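Local atomic coordinates of glucuronan lyase A (Trichoderma reesei, PDB entry 2ZZJ), a protein that probably cleaves beta-1,4-linked glucuronan within the chain as a family 20 polysaccharide lyase, on a calcium-binding beta-jelly roll. Residues Thr1-Asp7 / Asp222-Thr228; Val30-Gly34 / Asp234-Ala238; Tyr87-Ile93 / Gln194-Tyr200. Residue numbers count along the deposited sequence, not the author numbering.

Interaction 1. Residues Thr1-Asp7 / Asp222-Thr228; sequences TRSFYND and DEVAVGT. With CA (calcium ion), chain B.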
loop_
_atom_site.group_PDB
_atom_site.type_symbol
_atom_site.label_atom_id
_atom_site.label_comp_id
_atom_site.label_asym_id
_atom_site.label_seq_id
_atom_site.Cartn_x
_atom_site.Cartn_y
_atom_site.Cartn_z
ATOM N N THR A 1 -2.501 -7.008 20.308
ATOM C CA THR A 1 -3.679 -7.789 19.816
ATOM C C THR A 1 -4.045 -7.360 18.403
ATOM O O THR A 1 -3.938 -6.178 18.069
ATOM C CB THR A 1 -4.885 -7.465 20.666
ATOM O OG1 THR A 1 -4.911 -6.036 20.837
ATOM C CG2 THR A 1 -4.770 -8.144 22.041
ATOM N N ARG A 2 -4.522 -8.303 17.601
ATOM C CA ARG A 2 -4.805 -8.049 16.194
ATOM C C ARG A 2 -6.206 -7.469 16.070
ATOM O O ARG A 2 -7.142 -8.009 16.662
ATOM C CB ARG A 2 -4.753 -9.379 15.457
ATOM C CG ARG A 2 -3.945 -9.415 14.221
ATOM C CD ARG A 2 -3.485 -10.857 13.930
ATOM N NE ARG A 2 -4.527 -11.844 14.182
ATOM C CZ ARG A 2 -4.420 -13.152 13.921
ATOM N NH1 ARG A 2 -3.298 -13.655 13.392
ATOM N NH2 ARG A 2 -5.458 -13.961 14.184
ATOM N N SER A 3 -6.375 -6.398 15.299
ATOM C CA SER A 3 -7.724 -5.927 14.975
ATOM C C SER A 3 -8.197 -6.454 13.633
ATOM O O SER A 3 -9.402 -6.480 13.334
ATOM C CB SER A 3 -7.753 -4.402 15.013
ATOM O OG SER A 3 -6.850 -3.908 14.045
ATOM N N PHE A 4 -7.261 -6.925 12.806
ATOM C CA PHE A 4 -7.629 -7.466 11.502
ATOM C C PHE A 4 -6.642 -8.561 11.130
ATOM O O PHE A 4 -5.442 -8.408 11.393
ATOM C CB PHE A 4 -7.601 -6.362 10.418
ATOM C CG PHE A 4 -7.914 -6.851 9.027
ATOM C CD1 PHE A 4 -9.185 -7.297 8.669
ATOM C CD2 PHE A 4 -6.909 -6.849 8.056
ATOM C CE1 PHE A 4 -9.452 -7.736 7.358
ATOM C CE2 PHE A 4 -7.153 -7.285 6.754
ATOM C CZ PHE A 4 -8.407 -7.727 6.391
ATOM N N TYR A 5 -7.137 -9.639 10.526
ATOM C CA TYR A 5 -6.264 -10.695 10.002
ATOM C C TYR A 5 -6.901 -11.269 8.766
ATOM O O TYR A 5 -8.126 -11.587 8.762
ATOM C CB TYR A 5 -6.000 -11.808 11.038
ATOM C CG TYR A 5 -5.293 -12.997 10.436
ATOM C CD1 TYR A 5 -3.984 -12.876 9.913
ATOM C CD2 TYR A 5 -5.923 -14.252 10.369
ATOM C CE1 TYR A 5 -3.327 -13.989 9.328
ATOM C CE2 TYR A 5 -5.284 -15.363 9.773
ATOM C CZ TYR A 5 -3.995 -15.228 9.275
ATOM O OH TYR A 5 -3.345 -16.312 8.705
ATOM N N ASN A 6 -6.127 -11.393 7.701
ATOM C CA ASN A 6 -6.628 -12.087 6.504
ATOM C C ASN A 6 -5.610 -13.065 5.974
ATOM O O ASN A 6 -4.470 -12.677 5.658
ATOM C CB ASN A 6 -7.025 -11.098 5.407
ATOM C CG ASN A 6 -7.699 -11.784 4.220
ATOM O OD1 ASN A 6 -7.038 -12.226 3.274
ATOM N ND2 ASN A 6 -9.051 -11.860 4.256
ATOM N N ASP A 7 -6.013 -14.338 5.861
ATOM C CA ASP A 7 -5.089 -15.396 5.442
ATOM C C ASP A 7 -5.057 -15.632 3.932
ATOM O O ASP A 7 -4.677 -16.732 3.482
ATOM C CB ASP A 7 -5.456 -16.727 6.114
ATOM C CG ASP A 7 -6.785 -17.288 5.602
ATOM O OD1 ASP A 7 -7.562 -16.521 4.990
ATOM O OD2 ASP A 7 -7.054 -18.500 5.837
ATOM N N ASP A 222 -0.716 -12.153 0.708
ATOM C CA ASP A 222 -1.162 -13.107 1.721
ATOM C C ASP A 222 -0.877 -12.553 3.109
ATOM O O ASP A 222 -0.083 -11.621 3.257
ATOM C CB ASP A 222 -0.395 -14.418 1.504
ATOM C CG ASP A 222 -1.105 -15.638 2.116
ATOM O OD1 ASP A 222 -2.158 -15.481 2.798
ATOM O OD2 ASP A 222 -0.576 -16.739 1.906
ATOM N N GLU A 223 -1.485 -13.176 4.126
ATOM C CA GLU A 223 -1.105 -12.985 5.488
ATOM C C GLU A 223 -1.067 -11.477 5.862
ATOM O O GLU A 223 -0.019 -10.952 6.247
ATOM C CB GLU A 223 0.266 -13.695 5.729
ATOM C CG GLU A 223 0.582 -14.028 7.158
ATOM C CD GLU A 223 -0.328 -15.129 7.774
ATOM O OE1 GLU A 223 -0.067 -15.407 8.965
ATOM O OE2 GLU A 223 -1.276 -15.669 7.123
ATOM N N VAL A 224 -2.210 -10.805 5.727
ATOM C CA VAL A 224 -2.315 -9.378 6.044
ATOM C C VAL A 224 -2.887 -9.232 7.442
ATOM O O VAL A 224 -3.820 -9.978 7.814
ATOM C CB VAL A 224 -3.242 -8.631 5.033
ATOM C CG1 VAL A 224 -3.185 -7.096 5.267
ATOM C CG2 VAL A 224 -2.850 -8.956 3.562
ATOM N N ALA A 225 -2.355 -8.285 8.216
ATOM C CA ALA A 225 -2.787 -8.097 9.606
ATOM C C ALA A 225 -2.593 -6.653 10.038
ATOM O O ALA A 225 -1.664 -5.962 9.537
ATOM C CB ALA A 225 -2.002 -9.035 10.576
ATOM N N VAL A 226 -3.466 -6.222 10.972
ATOM C CA VAL A 226 -3.323 -4.937 11.648
ATOM C C VAL A 226 -3.419 -5.256 13.133
ATOM O O VAL A 226 -4.260 -6.068 13.540
ATOM C CB VAL A 226 -4.437 -3.898 11.256
ATOM C CG1 VAL A 226 -4.140 -2.540 11.936
ATOM C CG2 VAL A 226 -4.536 -3.746 9.716
ATOM N N GLY A 227 -2.543 -4.664 13.932
ATOM C CA GLY A 227 -2.521 -4.963 15.360
ATOM C C GLY A 227 -1.668 -4.000 16.136
ATOM O O GLY A 227 -1.252 -2.955 15.616
ATOM N N THR A 228 -1.388 -4.364 17.385
ATOM C CA THR A 228 -0.732 -3.436 18.307
ATOM C C THR A 228 0.690 -3.823 18.658
ATOM O O THR A 228 1.374 -3.073 19.338
ATOM C CB THR A 228 -1.556 -3.233 19.607
ATOM O OG1 THR A 228 -1.672 -4.468 20.287
ATOM C CG2 THR A 228 -2.970 -2.746 19.268
HETATM CA CA CA B . -2.608 -17.868 3.068
HETATM O O HOH W 1 -2.142 -17.525 5.407
HETATM O O HOH W 2 -4.437 -19.477 3.559
#

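Interaction 2. Residues Val30-Gly34 / Asp234-Ala238; sequences VVFKG and DPDQA. With CA (calcium ion), chain B.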
loop_
_atom_site.group_PDB
_atom_site.type_symbol
_atom_site.label_atom_id
_atom_site.label_comp_id
_atom_site.label_asym_id
_atom_site.label_seq_id
_atom_site.Cartn_x
_atom_site.Cartn_y
_atom_site.Cartn_z
ATOM N N VAL A 30 0.120 -20.488 -5.673
ATOM C CA VAL A 30 1.188 -19.557 -5.312
ATOM C C VAL A 30 0.711 -18.961 -3.996
ATOM O O VAL A 30 -0.188 -18.132 -3.986
ATOM C CB VAL A 30 1.366 -18.446 -6.383
ATOM C CG1 VAL A 30 2.452 -17.447 -5.957
ATOM C CG2 VAL A 30 1.694 -19.063 -7.784
ATOM N N VAL A 31 1.271 -19.456 -2.901
ATOM C CA VAL A 31 0.739 -19.194 -1.558
ATOM C C VAL A 31 1.896 -18.966 -0.595
ATOM O O VAL A 31 2.901 -19.661 -0.668
ATOM C CB VAL A 31 -0.149 -20.379 -1.078
ATOM C CG1 VAL A 31 -0.435 -20.285 0.407
ATOM C CG2 VAL A 31 -1.451 -20.421 -1.870
ATOM N N PHE A 32 1.767 -17.993 0.318
ATOM C CA PHE A 32 2.796 -17.803 1.311
ATOM C C PHE A 32 2.626 -18.739 2.537
ATOM O O PHE A 32 3.592 -19.345 3.001
ATOM C CB PHE A 32 2.872 -16.326 1.757
ATOM C CG PHE A 32 3.860 -16.083 2.865
ATOM C CD1 PHE A 32 5.236 -16.258 2.642
ATOM C CD2 PHE A 32 3.417 -15.691 4.132
ATOM C CE1 PHE A 32 6.170 -16.065 3.669
ATOM C CE2 PHE A 32 4.348 -15.479 5.184
ATOM C CZ PHE A 32 5.733 -15.678 4.947
ATOM N N LYS A 33 1.414 -18.844 3.049
ATOM C CA LYS A 33 1.131 -19.665 4.238
ATOM C C LYS A 33 -0.247 -20.268 4.035
ATOM O O LYS A 33 -1.115 -19.632 3.414
ATOM C CB LYS A 33 1.176 -18.785 5.499
ATOM C CG LYS A 33 1.175 -19.540 6.814
ATOM C CD LYS A 33 1.106 -18.604 8.053
ATOM C CE LYS A 33 2.315 -17.645 8.152
ATOM N NZ LYS A 33 2.357 -16.785 9.419
ATOM N N GLY A 34 -0.471 -21.483 4.556
ATOM C CA GLY A 34 -1.786 -22.113 4.393
ATOM C C GLY A 34 -2.012 -22.546 2.958
ATOM O O GLY A 34 -1.069 -22.873 2.260
ATOM N N ASP A 234 3.504 -9.713 12.033
ATOM C CA ASP A 234 4.652 -10.261 11.303
ATOM C C ASP A 234 4.260 -11.526 10.534
ATOM O O ASP A 234 3.909 -12.554 11.131
ATOM C CB ASP A 234 5.789 -10.567 12.314
ATOM C CG ASP A 234 6.982 -11.244 11.669
ATOM O OD1 ASP A 234 7.080 -11.252 10.422
ATOM O OD2 ASP A 234 7.829 -11.757 12.434
ATOM N N PRO A 235 4.278 -11.473 9.191
ATOM C CA PRO A 235 3.875 -12.709 8.481
ATOM C C PRO A 235 4.737 -13.932 8.778
ATOM O O PRO A 235 4.310 -15.064 8.510
ATOM C CB PRO A 235 4.053 -12.353 6.997
ATOM C CG PRO A 235 3.998 -10.787 6.952
ATOM C CD PRO A 235 4.631 -10.365 8.271
ATOM N N ASP A 236 5.934 -13.700 9.300
ATOM C CA ASP A 236 6.945 -14.745 9.526
ATOM C C ASP A 236 6.846 -15.449 10.878
ATOM O O ASP A 236 7.717 -16.260 11.246
ATOM C CB ASP A 236 8.346 -14.147 9.360
ATOM C CG ASP A 236 8.737 -13.986 7.897
ATOM O OD1 ASP A 236 8.297 -14.800 7.058
ATOM O OD2 ASP A 236 9.481 -13.033 7.574
ATOM N N GLN A 237 5.804 -15.146 11.630
ATOM C CA GLN A 237 5.582 -15.917 12.855
ATOM C C GLN A 237 4.090 -16.046 13.073
ATOM O O GLN A 237 3.296 -15.460 12.337
ATOM C CB GLN A 237 6.281 -15.241 14.050
ATOM C CG GLN A 237 5.834 -13.843 14.292
ATOM C CD GLN A 237 6.551 -13.235 15.480
ATOM O OE1 GLN A 237 6.417 -13.728 16.614
ATOM N NE2 GLN A 237 7.307 -12.192 15.239
ATOM N N ALA A 238 3.699 -16.817 14.084
ATOM C CA ALA A 238 2.276 -17.011 14.359
ATOM C C ALA A 238 1.626 -15.696 14.849
ATOM O O ALA A 238 0.509 -15.327 14.423
ATOM C CB ALA A 238 2.078 -18.172 15.360
ATOM O OXT ALA A 238 2.205 -14.921 15.643
HETATM CA CA CA B . -2.608 -17.868 3.068
HETATM O O HOH W 2 -4.437 -19.477 3.559
HETATM O O HOH W 1 -2.142 -17.525 5.407
#

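Interaction 3. Residues Tyr87-Ile93 / Gln194-Tyr200; sequences YNIAQFI and QFRVGLY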
loop_
_atom_site.group_PDB
_atom_site.type_symbol
_atom_site.label_atom_id
_atom_site.label_comp_id
_atom_site.label_asym_id
_atom_site.label_seq_id
_atom_site.Cartn_x
_atom_site.Cartn_y
_atom_site.Cartn_z
ATOM N N TYR A 87 4.714 1.002 -9.692
ATOM C CA TYR A 87 3.599 0.049 -9.504
ATOM C C TYR A 87 3.354 0.019 -8.001
ATOM O O TYR A 87 4.217 -0.399 -7.234
ATOM C CB TYR A 87 3.909 -1.346 -10.069
ATOM C CG TYR A 87 4.067 -1.321 -11.575
ATOM C CD1 TYR A 87 2.954 -1.467 -12.399
ATOM C CD2 TYR A 87 5.327 -1.083 -12.169
ATOM C CE1 TYR A 87 3.084 -1.423 -13.790
ATOM C CE2 TYR A 87 5.467 -1.033 -13.566
ATOM C CZ TYR A 87 4.332 -1.193 -14.362
ATOM O OH TYR A 87 4.397 -1.139 -15.744
ATOM N N ASN A 88 2.203 0.542 -7.593
ATOM C CA ASN A 88 1.908 0.704 -6.181
ATOM C C ASN A 88 1.396 -0.636 -5.665
ATOM O O ASN A 88 0.663 -1.332 -6.374
ATOM C CB ASN A 88 0.858 1.795 -5.986
ATOM C CG ASN A 88 0.860 2.350 -4.573
ATOM O OD1 ASN A 88 1.695 3.200 -4.215
ATOM N ND2 ASN A 88 -0.072 1.872 -3.756
ATOM N N ILE A 89 1.807 -1.010 -4.455
ATOM C CA ILE A 89 1.397 -2.304 -3.905
ATOM C C ILE A 89 0.526 -2.227 -2.621
ATOM O O ILE A 89 -0.104 -3.234 -2.263
ATOM C CB ILE A 89 2.577 -3.286 -3.688
ATOM C CG1 ILE A 89 3.610 -2.731 -2.677
ATOM C CG2 ILE A 89 3.280 -3.637 -5.054
ATOM C CD1 ILE A 89 4.708 -3.788 -2.293
ATOM N N ALA A 90 0.524 -1.074 -1.935
ATOM C CA ALA A 90 -0.336 -0.856 -0.739
ATOM C C ALA A 90 -0.509 0.634 -0.511
ATOM O O ALA A 90 0.365 1.447 -0.907
ATOM C CB ALA A 90 0.295 -1.491 0.510
ATOM N N GLN A 91 -1.612 1.024 0.125
ATOM C CA GLN A 91 -1.764 2.456 0.422
ATOM C C GLN A 91 -2.773 2.688 1.498
ATOM O O GLN A 91 -3.721 1.883 1.635
ATOM C CB GLN A 91 -2.181 3.237 -0.827
ATOM C CG GLN A 91 -3.440 2.767 -1.534
ATOM C CD GLN A 91 -3.953 3.798 -2.562
ATOM O OE1 GLN A 91 -3.669 4.989 -2.445
ATOM N NE2 GLN A 91 -4.688 3.334 -3.563
ATOM N N PHE A 92 -2.560 3.777 2.231
ATOM C CA PHE A 92 -3.572 4.332 3.139
ATOM C C PHE A 92 -4.221 5.494 2.447
ATOM O O PHE A 92 -3.522 6.346 1.836
ATOM C CB PHE A 92 -2.917 4.800 4.419
ATOM C CG PHE A 92 -2.375 3.672 5.259
ATOM C CD1 PHE A 92 -3.208 3.044 6.207
ATOM C CD2 PHE A 92 -1.064 3.238 5.116
ATOM C CE1 PHE A 92 -2.721 2.014 7.015
ATOM C CE2 PHE A 92 -0.578 2.185 5.915
ATOM C CZ PHE A 92 -1.426 1.578 6.857
ATOM N N ILE A 93 -5.544 5.547 2.540
ATOM C CA ILE A 93 -6.301 6.552 1.805
ATOM C C ILE A 93 -7.638 6.861 2.481
ATOM O O ILE A 93 -8.394 5.944 2.887
ATOM C CB ILE A 93 -6.458 6.132 0.303
ATOM C CG1 ILE A 93 -7.164 7.226 -0.536
ATOM C CG2 ILE A 93 -7.143 4.741 0.172
ATOM C CD1 ILE A 93 -7.250 6.855 -1.993
ATOM N N GLN A 194 -8.475 4.290 5.076
ATOM C CA GLN A 194 -8.539 2.871 4.744
ATOM C C GLN A 194 -7.116 2.347 4.601
ATOM O O GLN A 194 -6.198 3.107 4.313
ATOM C CB GLN A 194 -9.240 2.653 3.414
ATOM C CG GLN A 194 -10.574 3.359 3.252
ATOM C CD GLN A 194 -11.120 3.150 1.889
ATOM O OE1 GLN A 194 -10.375 2.896 0.939
ATOM N NE2 GLN A 194 -12.443 3.259 1.757
ATOM N N PHE A 195 -6.946 1.043 4.818
ATOM C CA PHE A 195 -5.683 0.376 4.509
ATOM C C PHE A 195 -6.016 -0.536 3.342
ATOM O O PHE A 195 -6.868 -1.436 3.463
ATOM C CB PHE A 195 -5.213 -0.422 5.716
ATOM C CG PHE A 195 -3.989 -1.255 5.452
ATOM C CD1 PHE A 195 -2.913 -0.738 4.717
ATOM C CD2 PHE A 195 -3.925 -2.573 5.929
ATOM C CE1 PHE A 195 -1.748 -1.508 4.475
ATOM C CE2 PHE A 195 -2.752 -3.374 5.688
ATOM C CZ PHE A 195 -1.686 -2.840 4.966
ATOM N N ARG A 196 -5.389 -0.281 2.197
ATOM C CA ARG A 196 -5.610 -1.104 1.023
ATOM C C ARG A 196 -4.341 -1.863 0.656
ATOM O O ARG A 196 -3.213 -1.309 0.746
ATOM C CB ARG A 196 -5.985 -0.248 -0.176
ATOM C CG ARG A 196 -7.207 0.631 0.050
ATOM C CD ARG A 196 -7.535 1.260 -1.257
ATOM N NE ARG A 196 -8.680 2.158 -1.139
ATOM C CZ ARG A 196 -9.065 2.970 -2.117
ATOM N NH1 ARG A 196 -8.399 2.991 -3.285
ATOM N NH2 ARG A 196 -10.103 3.771 -1.915
ATOM N N VAL A 197 -4.517 -3.116 0.236
ATOM C CA VAL A 197 -3.396 -3.812 -0.408
ATOM C C VAL A 197 -3.797 -4.209 -1.826
ATOM O O VAL A 197 -4.954 -4.601 -2.086
ATOM C CB VAL A 197 -2.789 -5.014 0.423
ATOM C CG1 VAL A 197 -2.306 -4.560 1.820
ATOM C CG2 VAL A 197 -3.753 -6.216 0.485
ATOM N N GLY A 198 -2.858 -4.106 -2.759
ATOM C CA GLY A 198 -3.159 -4.510 -4.117
ATOM C C GLY A 198 -2.370 -3.758 -5.163
ATOM O O GLY A 198 -1.719 -2.746 -4.865
ATOM N N LEU A 199 -2.459 -4.267 -6.388
ATOM C CA LEU A 199 -1.679 -3.710 -7.502
ATOM C C LEU A 199 -2.426 -2.499 -8.032
ATOM O O LEU A 199 -3.559 -2.626 -8.547
ATOM C CB LEU A 199 -1.519 -4.770 -8.598
ATOM C CG LEU A 199 -0.838 -4.265 -9.896
ATOM C CD1 LEU A 199 0.589 -3.669 -9.628
ATOM C CD2 LEU A 199 -0.769 -5.421 -10.843
ATOM N N TYR A 200 -1.789 -1.344 -7.918
ATOM C CA TYR A 200 -2.321 -0.085 -8.433
ATOM C C TYR A 200 -1.310 0.521 -9.390
ATOM O O TYR A 200 -0.267 1.052 -8.983
ATOM C CB TYR A 200 -2.689 0.847 -7.266
ATOM C CG TYR A 200 -2.980 2.293 -7.645
ATOM C CD1 TYR A 200 -3.640 2.597 -8.839
ATOM C CD2 TYR A 200 -2.677 3.338 -6.775
ATOM C CE1 TYR A 200 -3.940 3.924 -9.181
ATOM C CE2 TYR A 200 -2.951 4.680 -7.114
ATOM C CZ TYR A 200 -3.603 4.945 -8.313
ATOM O OH TYR A 200 -3.891 6.242 -8.675
HETATM O O HOH W 3 -2.141 -0.163 -3.948
#

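Interaction 1. Residues Thr1-Asp7 / Asp222-Thr228
V224 and V226 form the apolar centre with F4: its ring-edge CE2 lies 4.2 Å from V224 CG1, and F4 CB 4.1 Å from V226 CG2. On the other face Y5 CD1 grazes A225 CB at 4.4 Å. The strands run antiparallel (177°), with F4 N to V226 O at 3.2 Å, V226 N to F4 O at 3.0 Å, N6 N to V224 O at 2.7 Å and V224 N to N6 O at 2.9 Å. Two irregularities interrupt the ladder. S3 and F4 both face V226 in a classic bulge; E223 and V224 face N6 in a G1 bulge. Further out, Y5 OH donates to E223 OE2 (2.7 Å), and T1 N to T228 OG1 (2.7 Å). At the far end D7 O (2.4 Å) and D222 OD1 (2.4 Å) and OD2 (2.6 Å) bind the calcium ion, which K33 and S36 also ligate. Strand 66-76 pairs with the other edge of 222-227, while V224 and V226 face F195 of the opposing sheet.

Interaction 2. Residues Val30-Gly34 / Asp234-Ala238
Neither segment is regular helix or strand, and their backbones stay apart: the nearest CA atoms, of K33 and P235, are 8.6 Å from each other. D234 to Q237 make a type I turn closed by Q237 N to D234 O (3.2 Å), and D234 OD1 takes the amide D236 N at 2.9 Å, an Asx turn. Two side chains bridge the gap. The long arm of K33 carries NZ to P235 O, a 2.8 Å hydrogen bond, and the same ammonium makes a salt bridge with E223. Beside it F32 lays its ring edge on the turn, with CE2 3.6 Å from P235 CB and 3.4 Å from P235 O, and CZ 3.4 Å from D236 OD1. D236 itself has a salt bridge with R153. While its side chain reaches the C-terminal tail, the K33 carbonyl O binds calcium at 2.3 Å. This calcium site is built from loop and strand: the carbonyls of D7, K33 and S36, the D222 carboxylate and two waters are the ligands, tying the 30-34 loop to strand 216-227.

Interaction 3. Residues Tyr87-Ile93 / Gln194-Tyr200
F92 and F195 lie against each other on one face of this antiparallel pair (172°) in an offset stack, centroids 4.8 Å apart and planes at 22°, with F195 CD1 over one face of the F92 ring, 3.5 Å from F92 CZ. Next to them small A90 leaves a hollow, which V197 CG1 approaches to 4.2 Å from A90 CB. On the opposite face I93 CG2 sits over the guanidinium of R196, 3.3 Å from NE, while Q194 OE1 accepts from R196 NE (2.8 Å) and NH2 (3.0 Å). Y200 lies alongside N88, CB to CB 3.9 Å, and Q91 NE2 comes within 3.8 Å of Y200 CD2. The register slips by one between N88 and A90, a beta bulge where G198 turns the corner; its backbone angles would jam a CB against the preceding carbonyl. G198 N bonds I89 O (2.9 Å), and a water fills the gap between N88 ND2 (2.9 Å) and G198 O (2.8 Å). Strand 106-115 flanks 86-95 and strand 53-63 flanks 192-197 in the same sheet, E55 making a salt bridge with R196 and a hydrogen bond with Q91. This is the middle of one jelly-roll sheet; F92, F195 and V197 face the other, where Y70 meets both rings.

Overall arrangement
Interaction 3 lies at the heart of the jelly roll, about 3 Å from the chain's centre, whereas interactions 1 and 2 lie about 15 and 18 Å out, the first half buried and the second on the surface. Interactions 1 and 3 are strand pairs from the two facing sheets, and they meet between them: V224 CG1 is 3.8 Å from F195 CE2. Interactions 1 and 2 instead share the calcium ion and its two waters, and a salt bridge joins E223 OE1 to K33 NZ at 2.8 Å. Both strand ladders are bulged; the inner turns an apolar face to the facing sheet and a polar one away, the outer leads to calcium, and interaction 2 relies on side chains reaching across loops.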